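Local coordinates for putative carbohydrate metabolism domain-containing protein (Bacteroides vulgatus, PDB 3S30), which is of unknown function but probably acts on or binds carbohydrate, as a putative glycoside hydrolase with a galactose-binding-like domain that holds a sodium ion, at residues 108-113 with 119-124; 139-144 with 151-156; 246-251 with 292-297. One frame throughout, in Å; residues are numbered along the deposited sequence.

Contact 1: residues 108-113 with 119-124; sequences NVKTVP and YYVLYE
Lys110 and Val121 pair through two backbone hydrogen bonds, Lys110 N to Val121 O at 3.0 Å and Val121 N to Lys110 O at 2.9 Å. Val112 and Tyr119 form the next hydrogen-bonded pair, each N 2.9 Å from the O of the other. Between them Thr111 faces Tyr120 as a non-hydrogen-bonded pair.

Several of the side chains meet as CH-pi contacts. On one face of the sheet Val109 lays CG2 over the Tyr120 ring, 3.7 Å from its centroid, while Thr111 OG1 comes to that ring's edge, in its plane, 3.3 Å from CE1 of Tyr120. On the other face Asn108 CB covers the Tyr123 ring, 3.8 Å from the centroid. There, too, Tyr119 has CG between its backbone N and carbonyl carbon (chi1 60°), which turns the ring alongside Val112, whose CB lies over its face, 4.3 Å from the centroid, and whose CG1 is 3.5 Å from Tyr119 OH. A serine at Tyr119 would probably leave Val112 without its aromatic cover and open a gap toward Phe153 and Gln139.

A water links Asn108 OD1 to Glu124 OE1. The whole is an antiparallel beta hairpin, which strand 132-133 extends into a three-stranded sheet beyond strand 117-124.

Contact 2: residues 139-144 with 151-156; sequences QGFALT and NDFPTS
Phe141 and Phe153 bring the two backbones closest, CA to CA 7.1 Å, and no hydrogen bond passes between the segments. The 139-144 segment is helical through Phe141 at least. The 151-156 segment leaves a 3-10 turn at Asp152, is extended at Phe153 (psi 160°), bends at Pro154 and enters a strand at Thr155. Across its bend Ser156 OG donates to Asn151 OD1 at 3.2 Å, from well above the carbonyl plane.

Contact is therefore made mainly by side chains. Phe141 and Phe153 form a T-shaped pair, the edge of Phe141 toward the face of Phe153, with centroids 5.3 Å apart and planes at 68°; CD2 of Phe141 is 3.7 Å from CD2 of Phe153. With CG anti to the backbone N (chi1 -170°), the Phe141 ring reaches out from the helix and also lies under Pro154, whose CD stands 3.9 Å from the ring centroid in a CH-pi contact. On the opposite face of the Phe141 ring lies Thr144 OG1, itself bonded to Phe141 O at 2.9 Å in the carbonyl plane; Thr144 N grips the same oxygen. Phe153 reaches further along the helix, its CE2 3.7 Å from Ala142 N.

Around this core, Tyr148 meets the Phe141 ring and Tyr119 of strand 117-124 meets that of Phe153. Arg172 of strand 166-173 touches both Phe141 and Pro154, so the short helix 138-142 is packed between the hairpin and the edge where strand 155-158 pairs with 166-173.

Contact 3: residues 246-251 with 292-297; sequences FNIYAL and TRFELD
Ile248 and Phe294 approach head-on from their two strands. The terminal methyl of the isoleucine meets the phenyl ring on its face: CD1 of Ile248 sits 4.0 Å from the Phe294 centroid, 20° off the ring normal, and is shifted to the rim, where it lies 3.8 Å from CE2 of Phe294. The extended outer chain of Ile248 (chi2 -178°) drives that methyl outward to the ring. Leu296 arrives differently, at about a right angle to Ile248. Its CD1 is 3.9 Å from CG2 of Ile248 and equally far from the backbone O of Ile248, so the two branches of Ile248 are divided between two partners two residues apart on strand 291-297.

Leu221, Ile342, Leu345 and Ile282 fill in around these three side chains. Strand 247-254 and strand 291-297, each bonded to other strands, thus face each other across a hydrophobic layer, consistent with the beta sandwich of galactose-binding-like domains.

With no hydrogen bond between the segments, the contact rests chiefly on van der Waals contact between aliphatic and aromatic groups. Charge is kept to the other side of 292-297, where Arg293 NH1 makes a salt bridge with Glu295 OE1 at 2.9 Å and the other carboxylate oxygen of Glu295 pairs with Lys220; shape, not directional bonding, joins the three apolar side chains.

In the fold
Contacts 1 and 2 adjoin, their centres about 12 Å apart: the hairpin sends Tyr119 CB to within 3.6 Å of Phe153 CD1, and Tyr120 CD2 to 3.3 Å from Ser156 OG. Contact 3 lies on the opposite side of the chain's centre, about 23 Å from contact 1 and about 24 Å from contact 2 between centres. The sodium ion, held by Asn105, Glu107, Asn165 and Asp343, is nearer the hairpin: the side chain of Asn108 is about 9 Å from it, and that of Phe294 about 12 Å. Glu124 hydrogen-bonds Asn105, tying contact 1 to the metal site, while in contact 3 Ile248 touches Ile342, the residue before Asp343.

Contact 1: residues 108-113 with 119-124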
# COMPACT_ATOMS: atom_id res chain seq x y z
N ASN A 108 15.50 2.99 -2.67
CA ASN A 108 15.64 4.42 -2.73
C ASN A 108 14.62 5.11 -1.85
O ASN A 108 13.43 4.76 -1.87
CB ASN A 108 15.45 4.91 -4.17
CG ASN A 108 16.40 4.25 -5.17
OD1 ASN A 108 15.97 3.54 -6.09
ND2 ASN A 108 17.70 4.51 -5.02
N VAL A 109 15.07 6.09 -1.08
CA VAL A 109 14.19 6.95 -0.31
C VAL A 109 14.69 8.38 -0.37
O VAL A 109 15.88 8.63 -0.59
CB VAL A 109 14.09 6.52 1.18
CG1 VAL A 109 13.36 5.17 1.30
CG2 VAL A 109 15.45 6.48 1.84
N LYS A 110 13.76 9.31 -0.22
CA LYS A 110 14.07 10.70 0.09
C LYS A 110 13.41 11.04 1.42
O LYS A 110 12.41 10.42 1.79
CB LYS A 110 13.60 11.64 -1.02
CG LYS A 110 12.09 11.68 -1.25
CD LYS A 110 11.77 12.50 -2.49
CE LYS A 110 10.28 12.54 -2.76
NZ LYS A 110 9.94 13.22 -4.04
N THR A 111 13.98 12.00 2.14
CA THR A 111 13.50 12.39 3.47
C THR A 111 12.71 13.69 3.38
O THR A 111 13.17 14.67 2.79
CB THR A 111 14.66 12.52 4.48
OG1 THR A 111 15.28 11.24 4.67
CG2 THR A 111 14.17 13.06 5.82
N VAL A 112 11.52 13.68 3.98
CA VAL A 112 10.53 14.74 3.86
C VAL A 112 10.10 15.21 5.25
O VAL A 112 9.79 14.38 6.10
CB VAL A 112 9.29 14.22 3.08
CG1 VAL A 112 8.09 15.13 3.31
CG2 VAL A 112 9.59 14.10 1.59
N PRO A 113 10.08 16.54 5.47
CA PRO A 113 9.66 17.09 6.77
C PRO A 113 8.16 17.32 6.84
O PRO A 113 7.54 17.66 5.83
CB PRO A 113 10.38 18.44 6.82
CG PRO A 113 10.43 18.88 5.39
CD PRO A 113 10.57 17.61 4.57
N TYR A 119 10.17 11.88 7.52
CA TYR A 119 9.87 10.50 7.10
C TYR A 119 10.37 10.19 5.68
O TYR A 119 10.79 11.09 4.96
CB TYR A 119 8.37 10.22 7.22
CG TYR A 119 7.50 11.12 6.38
CD1 TYR A 119 7.26 10.83 5.04
CD2 TYR A 119 6.89 12.25 6.93
CE1 TYR A 119 6.45 11.64 4.27
CE2 TYR A 119 6.09 13.08 6.15
CZ TYR A 119 5.88 12.77 4.83
OH TYR A 119 5.09 13.56 4.05
N TYR A 120 10.34 8.92 5.29
CA TYR A 120 10.76 8.51 3.94
C TYR A 120 9.61 8.43 2.91
O TYR A 120 8.51 7.98 3.23
CB TYR A 120 11.45 7.15 3.95
CG TYR A 120 12.80 7.08 4.65
CD1 TYR A 120 13.72 8.13 4.60
CD2 TYR A 120 13.17 5.92 5.32
CE1 TYR A 120 14.96 8.02 5.24
CE2 TYR A 120 14.39 5.80 5.94
CZ TYR A 120 15.28 6.84 5.91
OH TYR A 120 16.48 6.68 6.55
N VAL A 121 9.89 8.90 1.69
CA VAL A 121 9.06 8.62 0.52
C VAL A 121 9.92 7.73 -0.37
O VAL A 121 11.04 8.10 -0.71
CB VAL A 121 8.63 9.91 -0.24
CG1 VAL A 121 7.71 9.57 -1.40
CG2 VAL A 121 7.93 10.92 0.69
N LEU A 122 9.41 6.55 -0.71
CA LEU A 122 10.15 5.61 -1.53
C LEU A 122 9.83 5.90 -2.99
O LEU A 122 8.70 6.25 -3.32
CB LEU A 122 9.80 4.15 -1.21
CG LEU A 122 10.27 3.51 0.10
CD1 LEU A 122 9.56 4.11 1.29
CD2 LEU A 122 10.06 2.00 0.07
N TYR A 123 10.84 5.76 -3.84
CA TYR A 123 10.65 5.90 -5.27
C TYR A 123 11.45 4.86 -6.07
O TYR A 123 12.42 4.30 -5.58
CB TYR A 123 11.01 7.32 -5.71
CG TYR A 123 12.44 7.72 -5.45
CD1 TYR A 123 12.81 8.27 -4.23
CD2 TYR A 123 13.42 7.58 -6.44
CE1 TYR A 123 14.13 8.67 -3.99
CE2 TYR A 123 14.74 7.98 -6.21
CZ TYR A 123 15.08 8.52 -4.98
OH TYR A 123 16.37 8.92 -4.74
N GLU A 124 11.03 4.64 -7.31
CA GLU A 124 11.70 3.72 -8.23
C GLU A 124 11.92 4.42 -9.57
O GLU A 124 10.96 4.81 -10.23
CB GLU A 124 10.85 2.47 -8.44
CG GLU A 124 11.55 1.32 -9.20
CD GLU A 124 12.59 0.59 -8.36
OE1 GLU A 124 12.39 0.46 -7.13
OE2 GLU A 124 13.60 0.14 -8.93
O HOH W 1 12.48 2.52 -3.54
O HOH W 2 14.42 1.09 -5.58

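Contact 2: residues 139-144 with 151-156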
# COMPACT_ATOMS: atom_id res chain seq x y z
N GLN A 139 2.50 10.75 6.12
CA GLN A 139 2.15 12.14 6.41
C GLN A 139 1.01 12.19 7.45
O GLN A 139 0.97 13.10 8.29
CB GLN A 139 1.74 12.90 5.15
CG GLN A 139 1.76 14.43 5.35
CD GLN A 139 1.25 15.22 4.15
OE1 GLN A 139 0.76 14.66 3.16
NE2 GLN A 139 1.35 16.54 4.24
N GLY A 140 0.11 11.22 7.40
CA GLY A 140 -0.96 11.12 8.39
C GLY A 140 -0.39 10.85 9.78
O GLY A 140 -0.88 11.39 10.78
N PHE A 141 0.64 10.02 9.83
CA PHE A 141 1.29 9.67 11.09
C PHE A 141 2.03 10.88 11.67
O PHE A 141 2.07 11.08 12.89
CB PHE A 141 2.24 8.47 10.90
CG PHE A 141 2.75 7.89 12.19
CD1 PHE A 141 1.95 7.06 12.95
CD2 PHE A 141 4.02 8.17 12.63
CE1 PHE A 141 2.42 6.53 14.13
CE2 PHE A 141 4.49 7.64 13.82
CZ PHE A 141 3.69 6.82 14.57
N ALA A 142 2.59 11.69 10.78
CA ALA A 142 3.23 12.96 11.14
C ALA A 142 2.33 13.94 11.94
O ALA A 142 2.84 14.76 12.71
CB ALA A 142 3.78 13.63 9.88
N LEU A 143 1.01 13.86 11.74
CA LEU A 143 0.06 14.69 12.50
C LEU A 143 -0.11 14.29 13.97
O LEU A 143 -0.48 15.13 14.78
CB LEU A 143 -1.33 14.67 11.86
CG LEU A 143 -1.51 15.24 10.45
CD1 LEU A 143 -2.98 15.09 10.03
CD2 LEU A 143 -1.08 16.70 10.32
N THR A 144 0.16 13.02 14.30
CA THR A 144 -0.16 12.46 15.62
C THR A 144 0.91 12.73 16.68
O THR A 144 0.68 12.44 17.85
CB THR A 144 -0.40 10.89 15.58
OG1 THR A 144 0.85 10.18 15.37
CG2 THR A 144 -1.41 10.50 14.51
N ASN A 151 12.73 6.14 10.74
CA ASN A 151 12.58 4.76 11.20
C ASN A 151 11.52 4.55 12.31
O ASN A 151 11.18 3.41 12.63
CB ASN A 151 13.94 4.21 11.59
CG ASN A 151 14.75 3.77 10.35
OD1 ASN A 151 14.31 2.89 9.59
ND2 ASN A 151 15.90 4.39 10.15
N ASP A 152 10.96 5.64 12.83
CA ASP A 152 9.79 5.54 13.70
C ASP A 152 8.49 5.40 12.92
O ASP A 152 7.49 5.03 13.50
CB ASP A 152 9.67 6.76 14.61
CG ASP A 152 10.93 7.04 15.37
OD1 ASP A 152 11.51 6.08 15.95
OD2 ASP A 152 11.33 8.21 15.37
N PHE A 153 8.50 5.72 11.62
CA PHE A 153 7.24 5.73 10.85
C PHE A 153 6.69 4.34 10.50
O PHE A 153 7.42 3.35 10.57
CB PHE A 153 7.36 6.60 9.59
CG PHE A 153 7.18 8.07 9.88
CD1 PHE A 153 8.19 8.78 10.52
CD2 PHE A 153 5.99 8.71 9.58
CE1 PHE A 153 8.02 10.11 10.83
CE2 PHE A 153 5.82 10.04 9.89
CZ PHE A 153 6.84 10.74 10.51
N PRO A 154 5.39 4.27 10.18
CA PRO A 154 4.84 2.96 9.81
C PRO A 154 5.45 2.40 8.53
O PRO A 154 5.57 1.16 8.37
CB PRO A 154 3.33 3.24 9.63
CG PRO A 154 3.07 4.57 10.32
CD PRO A 154 4.36 5.32 10.31
N THR A 155 5.88 3.30 7.65
CA THR A 155 6.45 2.94 6.37
C THR A 155 7.87 3.48 6.22
O THR A 155 8.11 4.69 6.29
CB THR A 155 5.56 3.46 5.25
OG1 THR A 155 4.25 2.92 5.42
CG2 THR A 155 6.10 3.06 3.89
N SER A 156 8.80 2.55 5.99
CA SER A 156 10.22 2.84 5.87
C SER A 156 10.86 1.74 5.03
O SER A 156 10.15 0.96 4.37
CB SER A 156 10.88 2.90 7.25
OG SER A 156 12.20 3.41 7.18

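Contact 3: residues 246-251 with 292-297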
# COMPACT_ATOMS: atom_id res chain seq x y z
N PHE A 246 -1.92 -9.48 7.40
CA PHE A 246 -1.51 -8.42 6.50
C PHE A 246 -2.30 -8.53 5.21
O PHE A 246 -3.01 -9.51 4.99
CB PHE A 246 -0.01 -8.52 6.22
CG PHE A 246 0.41 -9.71 5.36
CD1 PHE A 246 0.47 -9.60 3.98
CD2 PHE A 246 0.81 -10.90 5.95
CE1 PHE A 246 0.89 -10.68 3.19
CE2 PHE A 246 1.23 -11.98 5.17
CZ PHE A 246 1.27 -11.86 3.79
N ASN A 247 -2.17 -7.54 4.33
CA ASN A 247 -2.83 -7.62 3.03
C ASN A 247 -1.87 -7.22 1.92
O ASN A 247 -1.01 -6.38 2.10
CB ASN A 247 -4.12 -6.78 3.00
CG ASN A 247 -5.11 -7.25 1.92
OD1 ASN A 247 -4.82 -8.17 1.16
ND2 ASN A 247 -6.26 -6.61 1.84
N ILE A 248 -2.02 -7.88 0.78
CA ILE A 248 -1.35 -7.50 -0.46
C ILE A 248 -2.39 -7.67 -1.56
O ILE A 248 -3.04 -8.72 -1.67
CB ILE A 248 -0.13 -8.41 -0.76
CG1 ILE A 248 0.97 -8.23 0.29
CG2 ILE A 248 0.46 -8.12 -2.17
CD1 ILE A 248 2.25 -9.08 -0.01
N TYR A 249 -2.55 -6.62 -2.37
CA TYR A 249 -3.37 -6.71 -3.57
C TYR A 249 -2.99 -5.65 -4.62
O TYR A 249 -2.20 -4.74 -4.37
CB TYR A 249 -4.86 -6.61 -3.22
CG TYR A 249 -5.32 -5.27 -2.68
CD1 TYR A 249 -5.22 -4.99 -1.32
CD2 TYR A 249 -5.89 -4.31 -3.51
CE1 TYR A 249 -5.65 -3.78 -0.81
CE2 TYR A 249 -6.31 -3.09 -3.00
CZ TYR A 249 -6.19 -2.83 -1.65
OH TYR A 249 -6.61 -1.63 -1.12
N ALA A 250 -3.58 -5.80 -5.81
CA ALA A 250 -3.35 -4.86 -6.90
C ALA A 250 -4.64 -4.68 -7.66
O ALA A 250 -5.46 -5.60 -7.76
CB ALA A 250 -2.24 -5.37 -7.82
N LEU A 251 -4.81 -3.48 -8.22
CA LEU A 251 -6.02 -3.10 -8.91
C LEU A 251 -5.68 -2.68 -10.34
O LEU A 251 -4.61 -2.11 -10.58
CB LEU A 251 -6.68 -1.93 -8.18
CG LEU A 251 -6.99 -2.13 -6.69
CD1 LEU A 251 -7.33 -0.80 -6.03
CD2 LEU A 251 -8.11 -3.12 -6.49
N THR A 292 9.48 -15.56 1.60
CA THR A 292 8.46 -16.42 1.01
C THR A 292 7.87 -15.76 -0.24
O THR A 292 7.37 -14.62 -0.19
CB THR A 292 7.32 -16.70 2.04
OG1 THR A 292 7.86 -17.32 3.22
CG2 THR A 292 6.23 -17.59 1.43
N ARG A 293 7.91 -16.47 -1.35
CA ARG A 293 7.38 -15.98 -2.62
C ARG A 293 5.86 -15.96 -2.64
O ARG A 293 5.21 -16.85 -2.12
CB ARG A 293 7.86 -16.87 -3.77
CG ARG A 293 7.56 -16.29 -5.14
CD ARG A 293 8.50 -16.88 -6.14
NE ARG A 293 8.35 -16.34 -7.49
CZ ARG A 293 7.39 -16.68 -8.34
NH1 ARG A 293 6.44 -17.56 -8.00
NH2 ARG A 293 7.37 -16.13 -9.55
N PHE A 294 5.31 -14.93 -3.28
CA PHE A 294 3.89 -14.87 -3.60
C PHE A 294 3.73 -14.64 -5.11
O PHE A 294 4.61 -14.09 -5.77
CB PHE A 294 3.14 -13.83 -2.76
CG PHE A 294 3.67 -12.40 -2.87
CD1 PHE A 294 3.19 -11.54 -3.84
CD2 PHE A 294 4.61 -11.92 -1.96
CE1 PHE A 294 3.66 -10.22 -3.94
CE2 PHE A 294 5.09 -10.59 -2.04
CZ PHE A 294 4.61 -9.75 -3.04
N GLU A 295 2.61 -15.11 -5.64
CA GLU A 295 2.32 -15.00 -7.07
C GLU A 295 0.81 -14.88 -7.25
O GLU A 295 0.12 -15.89 -7.33
CB GLU A 295 2.88 -16.21 -7.84
CG GLU A 295 2.67 -16.14 -9.36
CD GLU A 295 3.20 -17.37 -10.11
OE1 GLU A 295 4.09 -18.08 -9.58
OE2 GLU A 295 2.72 -17.63 -11.23
N LEU A 296 0.32 -13.65 -7.33
CA LEU A 296 -1.13 -13.38 -7.40
C LEU A 296 -1.53 -13.11 -8.84
O LEU A 296 -1.07 -12.14 -9.44
CB LEU A 296 -1.49 -12.18 -6.52
CG LEU A 296 -0.82 -12.12 -5.13
CD1 LEU A 296 -1.27 -10.88 -4.36
CD2 LEU A 296 -1.08 -13.40 -4.32
N ASP A 297 -2.38 -13.96 -9.41
CA ASP A 297 -2.87 -13.76 -10.78
C ASP A 297 -3.97 -12.71 -10.80
O ASP A 297 -4.86 -12.72 -9.95
CB ASP A 297 -3.44 -15.07 -11.37
CG ASP A 297 -2.35 -16.12 -11.67
OD1 ASP A 297 -1.57 -15.93 -12.63
OD2 ASP A 297 -2.32 -17.15 -10.97